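Local coordinates for protein Can2 (Sulfobacillus thermosulfidooxidans, PDB 7BDV) that is a dual-specificity nuclease of type III CRISPR defence that binds the cyclic tetra-adenylate messenger through its CARF domains, at the interface of chains A and B. Residues are numbered along the deposited sequence; one frame, centred on the assembly and turned at random. Chains: chain A/B, Can2.

Contact 1: the interface of chains A and B. Residues chain A 272-275, 315; chain B 340-341, 344.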
loop_
_atom_site.group_PDB
_atom_site.type_symbol
_atom_site.label_atom_id
_atom_site.label_comp_id
_atom_site.label_asym_id
_atom_site.label_seq_id
_atom_site.Cartn_x
_atom_site.Cartn_y
_atom_site.Cartn_z
ATOM N N SER A 272 -3.489 -6.098 -17.230
ATOM C CA SER A 272 -2.218 -6.821 -16.957
ATOM C C SER A 272 -2.288 -7.801 -15.771
ATOM O O SER A 272 -1.574 -8.816 -15.859
ATOM C CB SER A 272 -1.053 -5.854 -16.834
ATOM O OG SER A 272 -1.327 -4.742 -15.997
ATOM N N VAL A 273 -3.077 -7.557 -14.717
ATOM C CA VAL A 273 -3.160 -8.484 -13.541
ATOM C C VAL A 273 -4.614 -8.867 -13.254
ATOM O O VAL A 273 -5.516 -8.088 -13.563
ATOM C CB VAL A 273 -2.511 -7.880 -12.285
ATOM C CG2 VAL A 273 -3.343 -6.731 -11.721
ATOM N N SER A 274 -4.812 -10.052 -12.690
ATOM C CA SER A 274 -6.072 -10.509 -12.068
ATOM C C SER A 274 -5.799 -10.899 -10.608
ATOM O O SER A 274 -4.729 -11.447 -10.292
ATOM C CB SER A 274 -6.721 -11.622 -12.822
ATOM O OG SER A 274 -5.805 -12.672 -13.055
ATOM N N ASN A 275 -6.757 -10.600 -9.745
ATOM C CA ASN A 275 -6.744 -10.836 -8.276
ATOM C C ASN A 275 -8.062 -11.528 -7.943
ATOM O O ASN A 275 -9.112 -11.070 -8.488
ATOM C CB ASN A 275 -6.676 -9.509 -7.536
ATOM C CG ASN A 275 -5.469 -8.688 -7.909
ATOM O OD1 ASN A 275 -4.355 -9.189 -7.795
ATOM N ND2 ASN A 275 -5.687 -7.464 -8.382
ATOM N N VAL A 315 -2.701 -5.901 -2.670
ATOM C CA VAL A 315 -3.874 -5.954 -3.591
ATOM C C VAL A 315 -4.914 -4.900 -3.187
ATOM O O VAL A 315 -5.382 -4.168 -4.080
ATOM C CB VAL A 315 -4.469 -7.372 -3.649
ATOM C CG1 VAL A 315 -5.742 -7.410 -4.486
ATOM C CG2 VAL A 315 -3.433 -8.350 -4.188
ATOM N N LYS B 340 4.566 -8.601 -15.304
ATOM C CA LYS B 340 3.331 -7.777 -15.463
ATOM C C LYS B 340 2.912 -7.206 -14.095
ATOM O O LYS B 340 2.520 -6.027 -14.042
ATOM C CB LYS B 340 2.234 -8.585 -16.154
ATOM C CG LYS B 340 2.334 -8.592 -17.677
ATOM C CD LYS B 340 1.285 -9.414 -18.391
ATOM N N ARG B 341 3.013 -7.987 -13.014
ATOM C CA ARG B 341 2.611 -7.495 -11.672
ATOM C C ARG B 341 3.595 -6.404 -11.233
ATOM O O ARG B 341 3.139 -5.370 -10.724
ATOM C CB ARG B 341 2.504 -8.638 -10.657
ATOM C CG ARG B 341 1.999 -8.162 -9.298
ATOM C CD ARG B 341 1.497 -9.261 -8.390
ATOM N NE ARG B 341 0.367 -9.972 -8.996
ATOM C CZ ARG B 341 -0.919 -9.643 -8.844
ATOM N NH1 ARG B 341 -1.855 -10.352 -9.443
ATOM N NH2 ARG B 341 -1.276 -8.635 -8.072
ATOM N N ASN B 344 2.681 -3.276 -13.085
ATOM C CA ASN B 344 1.417 -2.810 -12.463
ATOM C C ASN B 344 1.709 -2.112 -11.121
ATOM O O ASN B 344 0.982 -1.160 -10.784
ATOM C CB ASN B 344 0.452 -3.973 -12.256
ATOM C CG ASN B 344 -0.930 -3.488 -11.874
ATOM O OD1 ASN B 344 -1.587 -2.799 -12.656
ATOM N ND2 ASN B 344 -1.366 -3.811 -10.668
#

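Contact 2: the interface of chains A and B. Residues chain A 71, 98-100, 103; chain B 118, 127, 129.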
loop_
_atom_site.group_PDB
_atom_site.type_symbol
_atom_site.label_atom_id
_atom_site.label_comp_id
_atom_site.label_asym_id
_atom_site.label_seq_id
_atom_site.Cartn_x
_atom_site.Cartn_y
_atom_site.Cartn_z
ATOM N N TYR A 71 1.978 21.783 -10.960
ATOM C CA TYR A 71 2.784 22.639 -10.035
ATOM C C TYR A 71 2.949 24.056 -10.570
ATOM O O TYR A 71 3.995 24.655 -10.263
ATOM C CB TYR A 71 4.136 21.980 -9.767
ATOM C CG TYR A 71 4.009 20.624 -9.135
ATOM C CD1 TYR A 71 3.589 20.486 -7.826
ATOM C CD2 TYR A 71 4.266 19.469 -9.853
ATOM C CE1 TYR A 71 3.461 19.235 -7.238
ATOM C CE2 TYR A 71 4.120 18.212 -9.286
ATOM C CZ TYR A 71 3.711 18.098 -7.972
ATOM O OH TYR A 71 3.563 16.865 -7.398
ATOM N N THR A 98 -3.302 18.325 -6.970
ATOM C CA THR A 98 -2.238 18.762 -6.030
ATOM C C THR A 98 -2.823 19.898 -5.216
ATOM O O THR A 98 -3.852 20.459 -5.620
ATOM C CB THR A 98 -0.972 19.177 -6.772
ATOM O OG1 THR A 98 -1.318 20.268 -7.646
ATOM C CG2 THR A 98 -0.382 18.048 -7.572
ATOM N N LYS A 99 -2.155 20.284 -4.136
ATOM C CA LYS A 99 -2.514 21.526 -3.424
ATOM C C LYS A 99 -2.330 22.747 -4.338
ATOM O O LYS A 99 -3.096 23.669 -4.178
ATOM C CB LYS A 99 -1.736 21.625 -2.114
ATOM C CG LYS A 99 -2.178 20.565 -1.129
ATOM C CD LYS A 99 -1.526 20.735 0.185
ATOM C CE LYS A 99 -2.106 19.750 1.163
ATOM N NZ LYS A 99 -1.250 18.566 1.193
ATOM N N ILE A 100 -1.369 22.771 -5.249
ATOM C CA ILE A 100 -1.155 23.934 -6.162
ATOM C C ILE A 100 -2.397 24.065 -7.052
ATOM O O ILE A 100 -2.976 25.131 -7.127
ATOM C CB ILE A 100 0.153 23.791 -6.961
ATOM C CG1 ILE A 100 1.422 23.799 -6.096
ATOM C CG2 ILE A 100 0.223 24.815 -8.077
ATOM C CD1 ILE A 100 1.361 24.663 -4.869
ATOM N N LEU A 103 -5.346 25.095 -4.734
ATOM C CA LEU A 103 -5.237 26.494 -4.240
ATOM C C LEU A 103 -5.576 27.480 -5.377
ATOM O O LEU A 103 -6.278 28.464 -5.129
ATOM C CB LEU A 103 -3.825 26.766 -3.714
ATOM C CG LEU A 103 -3.464 26.068 -2.397
ATOM C CD1 LEU A 103 -1.964 26.104 -2.158
ATOM C CD2 LEU A 103 -4.179 26.722 -1.234
ATOM N N TYR B 118 6.065 25.544 -0.883
ATOM C CA TYR B 118 5.516 24.221 -1.257
ATOM C C TYR B 118 6.677 23.406 -1.812
ATOM O O TYR B 118 7.406 23.942 -2.650
ATOM C CB TYR B 118 4.366 24.403 -2.241
ATOM C CG TYR B 118 3.794 23.094 -2.724
ATOM C CD1 TYR B 118 4.385 22.404 -3.764
ATOM C CD2 TYR B 118 2.668 22.540 -2.134
ATOM C CE1 TYR B 118 3.876 21.193 -4.209
ATOM C CE2 TYR B 118 2.155 21.328 -2.558
ATOM C CZ TYR B 118 2.749 20.662 -3.618
ATOM O OH TYR B 118 2.287 19.441 -4.011
ATOM N N LEU B 127 8.861 25.742 -4.177
ATOM C CA LEU B 127 8.085 26.831 -4.832
ATOM C C LEU B 127 7.746 27.875 -3.772
ATOM O O LEU B 127 7.267 27.486 -2.686
ATOM C CB LEU B 127 6.808 26.247 -5.444
ATOM C CG LEU B 127 7.023 25.020 -6.323
ATOM C CD1 LEU B 127 5.725 24.593 -7.003
ATOM C CD2 LEU B 127 8.076 25.305 -7.370
ATOM N N LEU B 129 5.171 30.441 -3.200
ATOM C CA LEU B 129 3.813 30.692 -3.757
ATOM C C LEU B 129 3.445 32.168 -3.626
ATOM O O LEU B 129 2.613 32.618 -4.417
ATOM C CB LEU B 129 2.794 29.793 -3.055
ATOM C CG LEU B 129 2.935 28.311 -3.381
ATOM C CD1 LEU B 129 1.785 27.522 -2.796
ATOM C CD2 LEU B 129 3.033 28.086 -4.886
#

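Contact 3: the interface of chains A and B. Residues chain A 313, 344-346; chain B 314, 318.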
loop_
_atom_site.group_PDB
_atom_site.type_symbol
_atom_site.label_atom_id
_atom_site.label_comp_id
_atom_site.label_asym_id
_atom_site.label_seq_id
_atom_site.Cartn_x
_atom_site.Cartn_y
_atom_site.Cartn_z
ATOM N N ASP A 313 -2.354 -6.510 1.884
ATOM C CA ASP A 313 -1.869 -5.117 1.895
ATOM C C ASP A 313 -1.669 -4.632 0.449
ATOM O O ASP A 313 -2.174 -3.559 0.130
ATOM C CB ASP A 313 -0.584 -4.991 2.709
ATOM C CG ASP A 313 -0.176 -3.549 2.942
ATOM O OD1 ASP A 313 -1.078 -2.718 3.094
ATOM O OD2 ASP A 313 1.040 -3.264 2.964
ATOM N N ASN A 344 -0.210 -2.631 11.979
ATOM C CA ASN A 344 0.724 -1.719 11.280
ATOM C C ASN A 344 0.201 -1.381 9.865
ATOM O O ASN A 344 0.438 -0.263 9.404
ATOM C CB ASN A 344 2.114 -2.343 11.200
ATOM C CG ASN A 344 3.144 -1.348 10.716
ATOM O OD1 ASN A 344 3.393 -0.361 11.401
ATOM N ND2 ASN A 344 3.712 -1.580 9.541
ATOM N N ASN A 345 -0.484 -2.317 9.201
ATOM C CA ASN A 345 -0.890 -2.196 7.772
ATOM C C ASN A 345 -2.356 -1.754 7.650
ATOM O O ASN A 345 -2.881 -1.796 6.523
ATOM C CB ASN A 345 -0.656 -3.515 7.035
ATOM C CG ASN A 345 0.810 -3.786 6.766
ATOM O OD1 ASN A 345 1.700 -3.101 7.281
ATOM N ND2 ASN A 345 1.069 -4.795 5.959
ATOM N N SER A 346 -2.986 -1.383 8.768
ATOM C CA SER A 346 -4.414 -0.989 8.893
ATOM C C SER A 346 -5.339 -2.118 8.413
ATOM O O SER A 346 -6.401 -1.818 7.842
ATOM C CB SER A 346 -4.700 0.301 8.142
ATOM O OG SER A 346 -4.020 1.399 8.725
ATOM N N SER B 314 4.137 -4.204 -0.404
ATOM C CA SER B 314 3.625 -3.913 0.962
ATOM C C SER B 314 4.674 -3.114 1.761
ATOM O O SER B 314 4.380 -2.001 2.233
ATOM C CB SER B 314 3.239 -5.202 1.648
ATOM O OG SER B 314 2.892 -4.988 3.014
ATOM N N ARG B 318 5.196 1.162 2.950
ATOM C CA ARG B 318 5.183 1.540 4.381
ATOM C C ARG B 318 6.520 2.196 4.770
ATOM O O ARG B 318 6.496 3.109 5.578
ATOM C CB ARG B 318 4.855 0.309 5.234
ATOM C CG ARG B 318 3.475 -0.272 4.969
ATOM C CD ARG B 318 2.301 0.504 5.558
ATOM N NE ARG B 318 1.059 0.172 4.860
ATOM C CZ ARG B 318 -0.171 0.390 5.325
ATOM N NH1 ARG B 318 -0.352 0.940 6.515
ATOM N NH2 ARG B 318 -1.219 0.037 4.598
#

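Contact 1: the interface of chains A and B
B:Arg341 reaches from helix 336-344 of chain B to A:Asn275 on strand 274-277, joining the two Card1-like endonuclease domains of the Can2 pair. Its guanidinium arrives end-on, and NH1 and NH2 both close on one atom, the amide oxygen OD1 of A:Asn275. NH2 lies 3.1 Å from OD1, in the carbonyl plane and on a lone pair, whereas NH1, 3.2 Å from the same OD1, comes in tilted 34° from that plane. The oxygen stays close to the guanidinium plane, yet the amide and guanidinium planes are turned 59° apart, so the two groups meet askew. The arginine leaves its helix with CG anti to the backbone N (chi1 -176°) and bends at chi3, which swings its end towards the strand. NH1 also makes a weak bond to the backbone carbonyl O of A:Ser274, which lies at the guanidinium edge. CB of A:Val273, whose modelled side chain is incomplete, lies 3.8 Å from NH1 of B:Arg341. One turn along the helix, B:Asn344 sets its amide against this valine, ND2 being 3.7 Å from CG2 of A:Val273. At the A:Ser272 end of the patch, CB of the incompletely modelled B:Lys340 packs 3.8 Å from the backbone O of A:Ser272.

Contact 2: the interface of chains A and B
The start of helix 99-111 and the loop residue A:Tyr71 of chain A meet strands 116-120 and 125-128 of chain B, together with B:Leu129 just beyond the second strand. These elements belong to the CARF domains, the cyclic oligoadenylate-sensing part of Can2, and the patch is mainly a packing of aromatic and aliphatic groups. A:Ile100 is central: its CD1 methyl sits over one face of the B:Tyr118 ring, 3.8 Å from the centroid, in a CH-pi contact displaced towards the rim. The same methyl touches CD1 of B:Leu129 at 3.6 Å, and thus fills the angle between ring and leucine. CG1 of the isoleucine lies beside the backbone N (chi1 -64°), carrying this longer branch towards chain B. A:Leu103, one turn on, adds a looser contact, its CD1 being 4.1 Å from CD1 of B:Leu129. The B:Tyr118 ring is also touched by the aliphatic root of A:Lys99, CB lying 3.9 Å from CE2. The tyrosine side chains of A:Tyr71 and B:Tyr118 cross at about a right angle, with CZ of B:Tyr118 at the edge of the A:Tyr71 ring and in its plane. Their CE1 atoms are 3.6 Å apart. Beside them, CD1 of B:Leu127 rests 3.7 Å from the backbone O of A:Tyr71.

Contact 3: the interface of chains A and B
Helices 306-320 of chain A and 305-320 of chain B, equivalent elements of the two Card1-like endonuclease domains, face each other here, joined by the end of helix 336-344 of chain A and the loop after it. The two carboxylate oxygens of A:Asp313 face different residues of chain B. OD2 accepts from the hydroxyl OG of B:Ser314 through its anti lone pair, the one turned away from OD1; the modelled separation of 2.5 Å between OG and OD2 is short. OD1 forms a salt bridge with NH2 of B:Arg318 at 3.1 Å, although as a hydrogen bond this pair is weak. The aspartate and arginine side chains come from opposite directions, their carboxylate and guanidinium planes 56° apart, so this is not the coplanar, two-pronged pairing; OD1 approaches NH2 from off the guanidinium plane. B:Arg318 bends sharply at chi2 (-76°), bringing its guanidinium across the loop of chain A. One face of that group lies against A:Asn345, whose CA is 3.6 Å from CZ of B:Arg318. Over the same face, well off its plane, the backbone O of A:Asn344 lies 3.2 Å from NH1 of B:Arg318. The backbone O of A:Asn345 also sits above that face near NH2, where the in-plane N-H bonds do not aim at it. By tying the helices and the loop together across the two-fold, the patch probably steadies the pairing of the nuclease domains.

Contact 1 and contact 3 are neighbours, their C-alpha centres about 19 Å apart, while contact 2 lies about 33 Å from contact 1 and 29 Å from contact 3. The near pair draws on the same elements: helix 336-344 serves in both, with Asn344 contributed by chain B to contact 1 and by chain A to contact 3, and helix 306-320 of chain A, which borders contact 1, carries A:Asp313 in contact 3. Two-fold symmetry repeats every contact with the chains exchanged. The chains are thus held at both CARF and nuclease levels, an arrangement that could couple cyclic tetra-adenylate binding to nuclease activity.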